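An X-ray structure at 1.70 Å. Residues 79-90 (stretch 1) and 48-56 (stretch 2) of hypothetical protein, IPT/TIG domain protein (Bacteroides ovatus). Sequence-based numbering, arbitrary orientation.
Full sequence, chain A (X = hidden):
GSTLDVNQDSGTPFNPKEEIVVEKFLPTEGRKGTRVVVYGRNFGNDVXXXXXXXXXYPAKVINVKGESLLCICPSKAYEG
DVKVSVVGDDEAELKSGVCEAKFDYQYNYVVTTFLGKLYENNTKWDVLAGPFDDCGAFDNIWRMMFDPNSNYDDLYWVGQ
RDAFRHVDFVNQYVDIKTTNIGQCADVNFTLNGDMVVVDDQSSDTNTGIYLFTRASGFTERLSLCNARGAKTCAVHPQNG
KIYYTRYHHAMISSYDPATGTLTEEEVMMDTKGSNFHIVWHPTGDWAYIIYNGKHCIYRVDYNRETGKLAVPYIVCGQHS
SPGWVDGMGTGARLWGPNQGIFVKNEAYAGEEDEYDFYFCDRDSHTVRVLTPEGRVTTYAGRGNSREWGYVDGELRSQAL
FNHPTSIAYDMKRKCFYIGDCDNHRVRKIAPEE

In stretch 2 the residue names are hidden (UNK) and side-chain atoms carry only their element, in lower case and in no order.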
ATOM      1  N   GLU A  79      -4.130   0.341  21.021  1.00 41.02           N
ATOM      2  CA  GLU A  79      -5.051  -0.475  21.833  1.00 42.35           C
ATOM      3  C   GLU A  79      -5.548   0.303  23.047  1.00 39.43           C
ATOM      4  O   GLU A  79      -6.640   0.067  23.551  1.00 41.58           O
ATOM      5  CB  GLU A  79      -4.398  -1.790  22.247  1.00 44.85           C
ATOM      6  CG  GLU A  79      -4.072  -2.685  21.056  1.00 49.74           C
ATOM      7  CD  GLU A  79      -3.420  -4.002  21.436  1.00 54.86           C
ATOM      8  OE1 GLU A  79      -3.098  -4.209  22.628  1.00 59.68           O
ATOM      9  OE2 GLU A  79      -3.223  -4.840  20.533  1.00 60.91           O
ATOM     10  N   GLY A  80      -4.740   1.249  23.501  1.00 35.97           N
ATOM     11  CA  GLY A  80      -5.196   2.259  24.435  1.00 33.36           C
ATOM     12  C   GLY A  80      -5.307   1.877  25.903  1.00 31.18           C
ATOM     13  O   GLY A  80      -5.564   2.744  26.713  1.00 29.34           O
ATOM     14  N   ASP A  81      -5.099   0.612  26.269  1.00 32.20           N
ATOM     15  CA  ASP A  81      -5.207   0.220  27.685  1.00 32.76           C
ATOM     16  C   ASP A  81      -4.121   0.925  28.497  1.00 29.80           C
ATOM     17  O   ASP A  81      -2.972   0.971  28.079  1.00 29.74           O
ATOM     18  CB  ASP A  81      -5.078  -1.292  27.887  1.00 36.55           C
ATOM     19  CG  ASP A  81      -6.069  -2.076  27.070  1.00 44.77           C
ATOM     20  OD1 ASP A  81      -7.108  -2.494  27.627  1.00 51.30           O
ATOM     21  OD2 ASP A  81      -5.809  -2.264  25.859  1.00 48.87           O
ATOM     22  N   VAL A  82      -4.502   1.470  29.646  1.00 29.63           N
ATOM     23  CA  VAL A  82      -3.587   2.189  30.518  1.00 27.34           C
ATOM     24  C   VAL A  82      -3.346   1.286  31.725  1.00 27.42           C
ATOM     25  O   VAL A  82      -4.272   1.009  32.495  1.00 29.08           O
ATOM     26  CB  VAL A  82      -4.186   3.544  30.928  1.00 28.00           C
ATOM     27  CG1 VAL A  82      -3.328   4.238  31.983  1.00 27.95           C
ATOM     28  CG2 VAL A  82      -4.383   4.430  29.700  1.00 28.17           C
ATOM     29  N   LYS A  83      -2.109   0.802  31.850  1.00 26.26           N
ATOM     30  CA  LYS A  83      -1.707  -0.150  32.884  1.00 27.20           C
ATOM     31  C   LYS A  83      -0.578   0.457  33.710  1.00 26.21           C
ATOM     32  O   LYS A  83       0.407   0.959  33.163  1.00 24.67           O
ATOM     33  CB  LYS A  83      -1.232  -1.466  32.250  1.00 30.10           C
ATOM     34  CG  LYS A  83      -0.817  -2.564  33.219  1.00 35.35           C
ATOM     35  CD  LYS A  83      -0.529  -3.857  32.473  1.00 39.46           C
ATOM     36  CE  LYS A  83       0.002  -4.942  33.398  1.00 42.37           C
ATOM     37  NZ  LYS A  83       0.243  -6.237  32.696  1.00 46.89           N
ATOM     38  N   VAL A  84      -0.728   0.393  35.027  1.00 26.18           N
ATOM     39  CA  VAL A  84       0.274   0.890  35.960  1.00 25.91           C
ATOM     40  C   VAL A  84       0.722  -0.275  36.826  1.00 27.44           C
ATOM     41  O   VAL A  84      -0.112  -0.985  37.403  1.00 27.30           O
ATOM     42  CB  VAL A  84      -0.299   2.002  36.859  1.00 26.16           C
ATOM     43  CG1 VAL A  84       0.733   2.452  37.894  1.00 25.41           C
ATOM     44  CG2 VAL A  84      -0.765   3.182  36.002  1.00 25.06           C
ATOM     45  N   SER A  85       2.034  -0.452  36.914  1.00 27.73           N
ATOM     46  CA  SER A  85       2.646  -1.515  37.702  1.00 31.20           C
ATOM     47  C   SER A  85       3.668  -0.935  38.664  1.00 30.41           C
ATOM     48  O   SER A  85       4.342   0.058  38.350  1.00 29.26           O
ATOM     49  CB  SER A  85       3.357  -2.499  36.772  1.00 34.69           C
ATOM     50  OG  SER A  85       2.443  -3.127  35.883  1.00 43.46           O
ATOM     51  N   VAL A  86       3.816  -1.574  39.821  1.00 32.12           N
ATOM     52  CA  VAL A  86       4.878  -1.223  40.764  1.00 34.21           C
ATOM     53  C   VAL A  86       5.754  -2.458  40.955  1.00 35.77           C
ATOM     54  O   VAL A  86       5.240  -3.558  41.153  1.00 37.22           O
ATOM     55  CB  VAL A  86       4.310  -0.714  42.108  1.00 35.41           C
ATOM     56  CG1 VAL A  86       5.386  -0.692  43.182  1.00 37.86           C
ATOM     57  CG2 VAL A  86       3.707   0.675  41.927  1.00 33.94           C
ATOM     58  N   VAL A  87       7.072  -2.273  40.867  1.00 37.15           N
ATOM     59  CA  VAL A  87       8.033  -3.370  41.023  1.00 41.00           C
ATOM     60  C   VAL A  87       8.744  -3.261  42.373  1.00 45.58           C
ATOM     61  O   VAL A  87       8.812  -2.178  42.953  1.00 46.77           O
ATOM     62  CB  VAL A  87       9.094  -3.388  39.891  1.00 41.24           C
ATOM     63  CG1 VAL A  87       8.433  -3.459  38.522  1.00 38.41           C
ATOM     64  CG2 VAL A  87      10.001  -2.171  39.964  1.00 43.07           C
ATOM     65  N   GLY A  88       9.263  -4.384  42.860  1.00 50.48           N
ATOM     66  CA  GLY A  88      10.045  -4.422  44.108  1.00 57.00           C
ATOM     67  C   GLY A  88      11.514  -4.054  43.923  1.00 61.38           C
ATOM     68  O   GLY A  88      11.921  -3.593  42.852  1.00 60.10           O
ATOM     69  N   ASP A  89      12.307  -4.258  44.974  1.00 67.96           N
ATOM     70  CA  ASP A  89      13.755  -3.998  44.935  1.00 74.46           C
ATOM     71  C   ASP A  89      14.450  -4.883  43.902  1.00 75.43           C
ATOM     72  O   ASP A  89      15.381  -4.451  43.226  1.00 76.76           O
ATOM     73  CB  ASP A  89      14.392  -4.245  46.312  1.00 81.39           C
ATOM     74  CG  ASP A  89      13.846  -3.325  47.397  1.00 83.77           C
ATOM     75  OD1 ASP A  89      13.188  -2.317  47.066  1.00 84.87           O
ATOM     76  OD2 ASP A  89      14.082  -3.613  48.589  1.00 90.83           O
ATOM     77  N   ASP A  90      13.983  -6.126  43.791  1.00 76.53           N
ATOM     78  CA  ASP A  90      14.496  -7.086  42.804  1.00 78.56           C
ATOM     79  C   ASP A  90      13.937  -6.845  41.396  1.00 75.58           C
ATOM     80  O   ASP A  90      14.205  -7.619  40.477  1.00 76.29           O
ATOM     81  CB  ASP A  90      14.198  -8.529  43.255  1.00 81.89           C
ATOM     82  CG  ASP A  90      12.725  -8.752  43.626  1.00 78.84           C
ATOM     83  OD1 ASP A  90      11.838  -8.006  43.136  1.00 70.78           O
ATOM     84  OD2 ASP A  90      12.461  -9.678  44.426  1.00 77.98           O
ATOM     85  N   UNK A  48      11.334   5.351  39.874  1.00 50.21           N
ATOM     86  CA  UNK A  48      12.087   4.204  39.351  1.00 51.11           C
ATOM     87  C   UNK A  48      11.369   2.860  39.555  1.00 48.72           C
ATOM     88  O   UNK A  48      11.698   1.878  38.894  1.00 49.58           O
ATOM     89  c   UNK A  48      13.483   4.149  39.982  1.00 55.73           C
ATOM     90  o   UNK A  48      13.402   4.065  41.393  1.00 56.86           O
ATOM     91  N   UNK A  49      10.384   2.824  40.453  1.00 46.62           N
ATOM     92  CA  UNK A  49       9.665   1.585  40.767  1.00 45.32           C
ATOM     93  C   UNK A  49       8.289   1.463  40.103  1.00 39.92           C
ATOM     94  O   UNK A  49       7.654   0.418  40.198  1.00 38.19           O
ATOM     95  c   UNK A  49      10.876   1.310  43.008  1.00 54.24           C
ATOM     96  n   UNK A  49      13.655  -1.301  42.714  1.00 66.16           N
ATOM     97  c   UNK A  49      11.621   0.061  42.555  1.00 56.76           C
ATOM     98  c   UNK A  49      12.898  -0.177  43.332  1.00 62.64           C
ATOM     99  c   UNK A  49       9.538   1.437  42.289  1.00 47.19           C
ATOM    100  N   UNK A  50       7.830   2.508  39.425  1.00 37.20           N
ATOM    101  CA  UNK A  50       6.552   2.446  38.723  1.00 35.64           C
ATOM    102  C   UNK A  50       6.774   2.319  37.216  1.00 34.24           C
ATOM    103  O   UNK A  50       7.648   2.981  36.646  1.00 34.52           O
ATOM    104  c   UNK A  50       6.224   4.927  38.432  1.00 35.61           C
ATOM    105  c   UNK A  50       4.226   3.423  38.558  1.00 36.64           C
ATOM    106  c   UNK A  50       5.656   3.664  39.043  1.00 36.84           C
ATOM    107  N   UNK A  51       5.990   1.443  36.597  1.00 32.35           N
ATOM    108  CA  UNK A  51       6.012   1.232  35.159  1.00 32.94           C
ATOM    109  C   UNK A  51       4.624   1.537  34.629  1.00 30.27           C
ATOM    110  O   UNK A  51       3.616   1.143  35.237  1.00 31.66           O
ATOM    111  c   UNK A  51       7.757  -0.664  35.328  1.00 42.55           C
ATOM    112  c   UNK A  51       8.827  -0.497  34.257  1.00 47.75           C
ATOM    113  c   UNK A  51       6.379  -0.222  34.842  1.00 36.59           C
ATOM    114  n   UNK A  51       9.814  -2.792  34.536  1.00 55.63           N
ATOM    115  c   UNK A  51      10.075  -1.322  34.562  1.00 53.21           C
ATOM    116  N   UNK A  52       4.563   2.255  33.511  1.00 27.01           N
ATOM    117  CA  UNK A  52       3.307   2.552  32.852  1.00 25.11           C
ATOM    118  C   UNK A  52       3.403   2.092  31.387  1.00 26.73           C
ATOM    119  O   UNK A  52       4.408   2.329  30.733  1.00 24.76           O
ATOM    120  c   UNK A  52       2.984   4.066  32.902  1.00 26.51           C
ATOM    121  c   UNK A  52       1.676   4.368  32.178  1.00 24.74           C
ATOM    122  c   UNK A  52       2.878   4.533  34.352  1.00 26.17           C
ATOM    123  N   UNK A  53       2.372   1.410  30.902  1.00 25.40           N
ATOM    124  CA  UNK A  53       2.230   1.147  29.483  1.00 25.97           C
ATOM    125  C   UNK A  53       0.878   1.668  29.018  1.00 24.76           C
ATOM    126  O   UNK A  53      -0.117   1.618  29.758  1.00 23.42           O
ATOM    127  c   UNK A  53       2.367  -0.357  29.146  1.00 27.60           C
ATOM    128  o   UNK A  53       1.342  -1.110  29.814  1.00 29.19           O
ATOM    129  c   UNK A  53       3.734  -0.872  29.558  1.00 30.11           C
ATOM    130  N   UNK A  54       0.866   2.182  27.793  1.00 24.05           N
ATOM    131  CA  UNK A  54      -0.347   2.610  27.103  1.00 24.34           C
ATOM    132  C   UNK A  54      -0.416   1.828  25.801  1.00 26.05           C
ATOM    133  O   UNK A  54       0.510   1.866  24.972  1.00 25.37           O
ATOM    134  c   UNK A  54      -0.420   6.367  28.116  1.00 26.73           C
ATOM    135  c   UNK A  54      -0.372   4.130  26.861  1.00 24.70           C
ATOM    136  c   UNK A  54      -0.160   4.870  28.188  1.00 23.62           C
ATOM    137  c   UNK A  54      -1.676   4.544  26.189  1.00 26.26           C
ATOM    138  N   UNK A  55      -1.488   1.055  25.654  1.00 27.91           N
ATOM    139  CA  UNK A  55      -1.627   0.150  24.529  1.00 29.97           C
ATOM    140  C   UNK A  55      -0.519  -0.895  24.438  1.00 30.73           C
ATOM    141  O   UNK A  55      -0.242  -1.392  23.363  1.00 32.53           O
ATOM    142  N   UNK A  56       0.100  -1.234  25.573  1.00 29.39           N
ATOM    143  CA  UNK A  56       1.191  -2.211  25.608  1.00 30.29           C
ATOM    144  C   UNK A  56       2.599  -1.640  25.489  1.00 28.33           C
ATOM    145  O   UNK A  56       3.576  -2.355  25.715  1.00 30.29           O
TER
HETATM  146  O   HOH W   1       2.614  -1.423  33.731  1.00 32.76           O
HETATM  147  O   HOH W   2      -0.995  -0.982  28.316  1.00 27.08           O
HETATM  148  O   HOH W   3      -1.296  -0.371  20.971  1.00 32.57           O

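Position 48 carries two side-chain atoms, one carbon and then one oxygen. The side chain makes no contact with stretch 1. It is Ser 48.

Position 49 has four carbons in a row ending in nitrogen. That terminal nitrogen lies 2.9 Å from Gly 88 O and donates a hydrogen bond to it. An unbranched chain with this ending is Lys 49. Its CD packs 3.8 Å from Val 87 CG2. The backbone also pairs: Val 87 N donates to Lys 49 O at 2.8 Å.

Position 50 has three carbons, one carrying the other two. One branch carbon comes 3.7 Å from Val 84 CG1. The short apolar fork is Val 50.

Position 51 again has four carbons ending in nitrogen, and the chain is unbranched. The nitrogen makes no hydrogen bond to stretch 1, and its closest approach to Val 87 CG1 is 4.3 Å. This is Lys 51. Its backbone forms two hydrogen bonds with Ser 85, N to Ser 85 O and O from Ser 85 N, both 2.8 Å.

Position 52 has three carbons in a fork. One branch carbon is 4.2 Å from Val 84 CG2. It is Val 52, on the same face of the sheet as Val 50.

Position 53 has one carbon carrying one oxygen and one carbon. The oxygen is 3.6 Å from Lys 83 CB. It is Thr 53. Its N donates to Lys 83 O and its O accepts from Lys 83 N, both at 3.0 Å. Water 2 links its OG1 to Asp 81 O.

Position 54 has four carbons, forked at the first, with one arm two carbons long. The short arm lies 4.4 Å from Val 82 CG2. It is Ile 54.

Position 55 has no side-chain atoms and a positive phi. An ideal CB would sit 3.1 Å from Gly 80 N, which is tight. It is Gly 55. Its N donates to Asp 81 O at 2.8 Å.

Position 56 also lacks a side chain. At its backbone angles a CB would jam against the preceding carbonyl oxygen. It is Gly 56, and its N donates to water 2.

The contact is an antiparallel strand pair held by backbone hydrogen bonds. Val 50, Val 52 and Ile 54 join Val 82, Val 84 and Val 86 on one buried face. Lys 51 and Thr 53 share the other with Lys 83 and Ser 85. Lys 49 extends the contact past the strand to Gly 88.

Stretch 2 48-56: SKVKVTIGG
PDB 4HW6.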